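Local coordinates for octaprenyl-diphosphate synthase (Roseobacter denitrificans, PDB 4JXN), which probably joins five isopentenyl diphosphates to farnesyl diphosphate with the help of magnesium, giving all-trans-octaprenyl diphosphate for quinone side chains, at residues A[245-248]-A[249-252]; A[263-266]-A[267-270]. All coordinates share one frame; numbering follows the deposited sequence.

Contact 1. Residues A[245-248]-A[249-252]; sequences KLTM and PLIK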
# COMPACT_ATOMS: atom_id res chain seq x y z
N LYS A 245 -18.10 15.40 8.59
CA LYS A 245 -17.79 14.89 7.26
C LYS A 245 -18.89 15.40 6.34
O LYS A 245 -20.08 15.20 6.63
CB LYS A 245 -17.77 13.36 7.32
CG LYS A 245 -17.36 12.66 6.03
CD LYS A 245 -16.74 11.30 6.34
CE LYS A 245 -17.09 10.25 5.29
NZ LYS A 245 -18.43 9.65 5.54
N LEU A 246 -18.51 16.08 5.26
CA LEU A 246 -19.48 16.74 4.38
C LEU A 246 -20.14 15.78 3.38
O LEU A 246 -19.69 15.62 2.24
CB LEU A 246 -18.87 17.95 3.68
CG LEU A 246 -18.65 19.18 4.57
CD1 LEU A 246 -18.21 20.36 3.72
CD2 LEU A 246 -19.89 19.54 5.38
N THR A 247 -21.21 15.15 3.85
CA THR A 247 -22.15 14.36 3.07
C THR A 247 -22.91 15.28 2.09
O THR A 247 -22.93 16.50 2.25
CB THR A 247 -23.13 13.70 4.05
OG1 THR A 247 -22.43 13.31 5.23
CG2 THR A 247 -23.75 12.50 3.48
N MET A 248 -23.52 14.70 1.06
CA MET A 248 -24.25 15.50 0.07
C MET A 248 -25.43 16.28 0.68
O MET A 248 -25.62 17.45 0.36
CB MET A 248 -24.75 14.64 -1.09
CG MET A 248 -25.42 15.45 -2.20
SD MET A 248 -25.79 14.50 -3.68
CE MET A 248 -24.18 14.48 -4.47
N PRO A 249 -26.25 15.62 1.51
CA PRO A 249 -27.33 16.36 2.18
C PRO A 249 -26.85 17.61 2.93
O PRO A 249 -27.54 18.65 2.93
CB PRO A 249 -27.89 15.35 3.18
CG PRO A 249 -27.50 14.02 2.64
CD PRO A 249 -26.16 14.24 2.02
N LEU A 250 -25.67 17.52 3.54
CA LEU A 250 -25.08 18.66 4.25
C LEU A 250 -24.60 19.74 3.30
O LEU A 250 -24.74 20.93 3.57
CB LEU A 250 -23.94 18.21 5.17
CG LEU A 250 -24.38 17.26 6.28
CD1 LEU A 250 -23.17 16.59 6.93
CD2 LEU A 250 -25.21 17.98 7.33
N ILE A 251 -24.05 19.32 2.16
CA ILE A 251 -23.58 20.29 1.17
C ILE A 251 -24.74 21.10 0.61
O ILE A 251 -24.64 22.32 0.41
CB ILE A 251 -22.86 19.58 0.00
CG1 ILE A 251 -21.53 18.99 0.48
CG2 ILE A 251 -22.60 20.55 -1.15
CD1 ILE A 251 -20.96 17.95 -0.46
N LYS A 252 -25.80 20.38 0.29
CA LYS A 252 -26.98 21.00 -0.26
C LYS A 252 -27.66 21.93 0.76
O LYS A 252 -28.25 22.94 0.39
CB LYS A 252 -27.95 19.92 -0.74
CG LYS A 252 -27.54 19.24 -2.03
CD LYS A 252 -28.73 18.48 -2.62
CE LYS A 252 -28.37 17.73 -3.90
NZ LYS A 252 -28.34 18.62 -5.08
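Thr247 and Pro249 meet where a loop turns into helix 248-254: the CG2 methyl of Thr247 presses on the ring at CD of Pro249, 3.3 Å away and tighter than ordinary van der Waals contact. Thr247 places that methyl with CG2 anti to its backbone N, leaving OG1 beside the N and facing back up the chain, where it makes a weak hydrogen bond to Lys245 O. Leu250 CD1 comes to 3.8 Å from Thr247 OG1 and also lies against Lys245 O (3.4 Å). One residue on, the side chains of Met248 and Lys252 run alongside each other in the same direction, with Lys252 CE 4.1 Å from both CG and SD of Met248. Leu246 adds looser apolar contacts, CB against Ile251 CG1 and CD2 against Leu250 CB, each pair 4.3 Å apart.

The backbone fixes these positions. Ile251 N bonds to Thr247 O at 3.0 Å, in the carbonyl plane, and Lys252 N bonds to Met248 O at 2.9 Å with a nearly straight N-H (168°). Thr247 thus holds the N-cap position, though its side chain makes no capping bond, and Pro249, which has no N-H to offer, falls in the first turn. In the loop before the helix, Leu246 centres an inverse gamma turn closed by Thr247 N on Lys245 O.

Salt bridges tie down both lysines, Lys245 to Asp240 and Lys252 to Glu170. Met248 and Ile251 pack against helix 170-196, while Met248, Pro249 and Lys252 reach helix 291-309, bringing this short helix against both.

Contact 2. Residues A[263-266]-A[267-270]; sequences AFWV and RTIE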
# COMPACT_ATOMS: atom_id res chain seq x y z
N ALA A 263 -23.68 30.32 10.55
CA ALA A 263 -23.05 30.34 11.88
C ALA A 263 -23.19 29.00 12.57
O ALA A 263 -22.23 28.51 13.19
CB ALA A 263 -23.65 31.44 12.74
N PHE A 264 -24.37 28.41 12.46
CA PHE A 264 -24.59 27.05 12.95
C PHE A 264 -23.68 26.04 12.23
O PHE A 264 -23.13 25.15 12.87
CB PHE A 264 -26.05 26.64 12.79
CG PHE A 264 -26.34 25.24 13.24
CD1 PHE A 264 -26.50 24.95 14.59
CD2 PHE A 264 -26.42 24.20 12.32
CE1 PHE A 264 -26.75 23.66 15.01
CE2 PHE A 264 -26.67 22.91 12.74
CZ PHE A 264 -26.83 22.64 14.09
N TRP A 265 -23.53 26.15 10.91
CA TRP A 265 -22.68 25.21 10.16
C TRP A 265 -21.21 25.44 10.46
O TRP A 265 -20.47 24.49 10.73
CB TRP A 265 -22.92 25.31 8.65
CG TRP A 265 -24.29 24.85 8.25
CD1 TRP A 265 -25.23 25.57 7.59
CD2 TRP A 265 -24.87 23.57 8.50
NE1 TRP A 265 -26.37 24.84 7.43
CE2 TRP A 265 -26.17 23.59 7.96
CE3 TRP A 265 -24.43 22.42 9.15
CZ2 TRP A 265 -27.04 22.50 8.05
CZ3 TRP A 265 -25.28 21.33 9.23
CH2 TRP A 265 -26.57 21.38 8.67
N VAL A 266 -20.79 26.70 10.43
CA VAL A 266 -19.43 27.11 10.79
C VAL A 266 -18.99 26.56 12.15
O VAL A 266 -17.83 26.21 12.35
CB VAL A 266 -19.32 28.66 10.84
CG1 VAL A 266 -17.98 29.10 11.42
CG2 VAL A 266 -19.55 29.27 9.45
N ARG A 267 -19.95 26.45 13.07
CA ARG A 267 -19.68 26.08 14.46
C ARG A 267 -19.59 24.57 14.71
O ARG A 267 -18.71 24.12 15.46
CB ARG A 267 -20.79 26.67 15.35
CG ARG A 267 -20.72 26.29 16.82
CD ARG A 267 -21.64 27.16 17.68
NE ARG A 267 -23.07 26.90 17.48
CZ ARG A 267 -23.72 25.81 17.91
NH1 ARG A 267 -25.02 25.68 17.66
NH2 ARG A 267 -23.09 24.85 18.59
N THR A 268 -20.52 23.81 14.15
CA THR A 268 -20.66 22.37 14.44
C THR A 268 -19.79 21.47 13.54
O THR A 268 -19.68 20.26 13.77
CB THR A 268 -22.13 21.92 14.30
OG1 THR A 268 -22.64 22.36 13.03
CG2 THR A 268 -22.99 22.51 15.40
N ILE A 269 -19.21 22.08 12.50
CA ILE A 269 -18.43 21.39 11.49
C ILE A 269 -16.99 21.91 11.51
O ILE A 269 -16.06 21.15 11.79
CB ILE A 269 -19.04 21.59 10.07
CG1 ILE A 269 -20.51 21.15 10.04
CG2 ILE A 269 -18.23 20.86 9.01
CD1 ILE A 269 -20.75 19.69 10.37
N GLU A 270 -16.81 23.20 11.24
CA GLU A 270 -15.46 23.77 11.19
C GLU A 270 -14.84 24.02 12.57
O GLU A 270 -13.63 23.95 12.72
CB GLU A 270 -15.46 25.04 10.35
CG GLU A 270 -15.74 24.77 8.88
CD GLU A 270 -15.49 25.97 8.00
OE1 GLU A 270 -15.45 27.10 8.53
OE2 GLU A 270 -15.32 25.78 6.78
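Thr268 grips the carbonyl of Phe264 twice: OG1 donates to Phe264 O at 2.8 Å and Thr268 N to the same oxygen at 3.2 Å, from opposite faces of the carbonyl plane. The hydroxyl gets there because OG1 sits between the backbone N and the carbonyl carbon (chi1 51°). Arg267 N makes weak bonds to Ala263 O and Phe264 O, and Ile269 N a weak one to Trp265 O. Glu270 OE2 accepts from Leu166 N. A valine in place of Thr268 would probably leave Phe264 O without its hydroxyl donor, held by backbone N-H groups alone.

Among ring contacts, the Thr268 CG2 methyl stands over one face of the Phe264 ring in a CH-pi contact, 4.2 Å from its centroid. Arg267 NH1 nears Phe264 CD1 (3.5 Å) with guanidinium and ring planes 78° apart; Asp278 holds Arg267 NH2 in a salt bridge. His281 meets the Phe264 ring edge-to-face.

The apolar contact is Ile269 CG1 against the edge of the Trp265 indole, 4.2 Å from CE3.

A threonine hydroxyl returning to the carbonyl four residues back is a familiar intrahelical bond, here from within the wider pi-type turn at 267-270 in the all-alpha polyprenyl synthase fold.

How the contacts relate
Contact 1 comes first along the chain, at the start of helix 248-254, and contact 2 follows on the next helix, 259-270; both belong to the polyprenyl synthetase family region. Their centres lie about 13 Å apart; contact 1 is centred about 17 Å and contact 2 about 28 Å from the centre of the chain, on the same side. They touch directly: Leu250 CD2 packs 3.9 Å from Trp265 CZ3, tying helix to helix, while Leu246 CD2, in the loop before helix 248-254, lies 4.2 Å from Ile269 CG2. The outlying helix 259-270 thus rests on helix 248-254 through Trp265, which also touches Ala253 and Val254; helix 248-254 itself leans on the long helix 170-196.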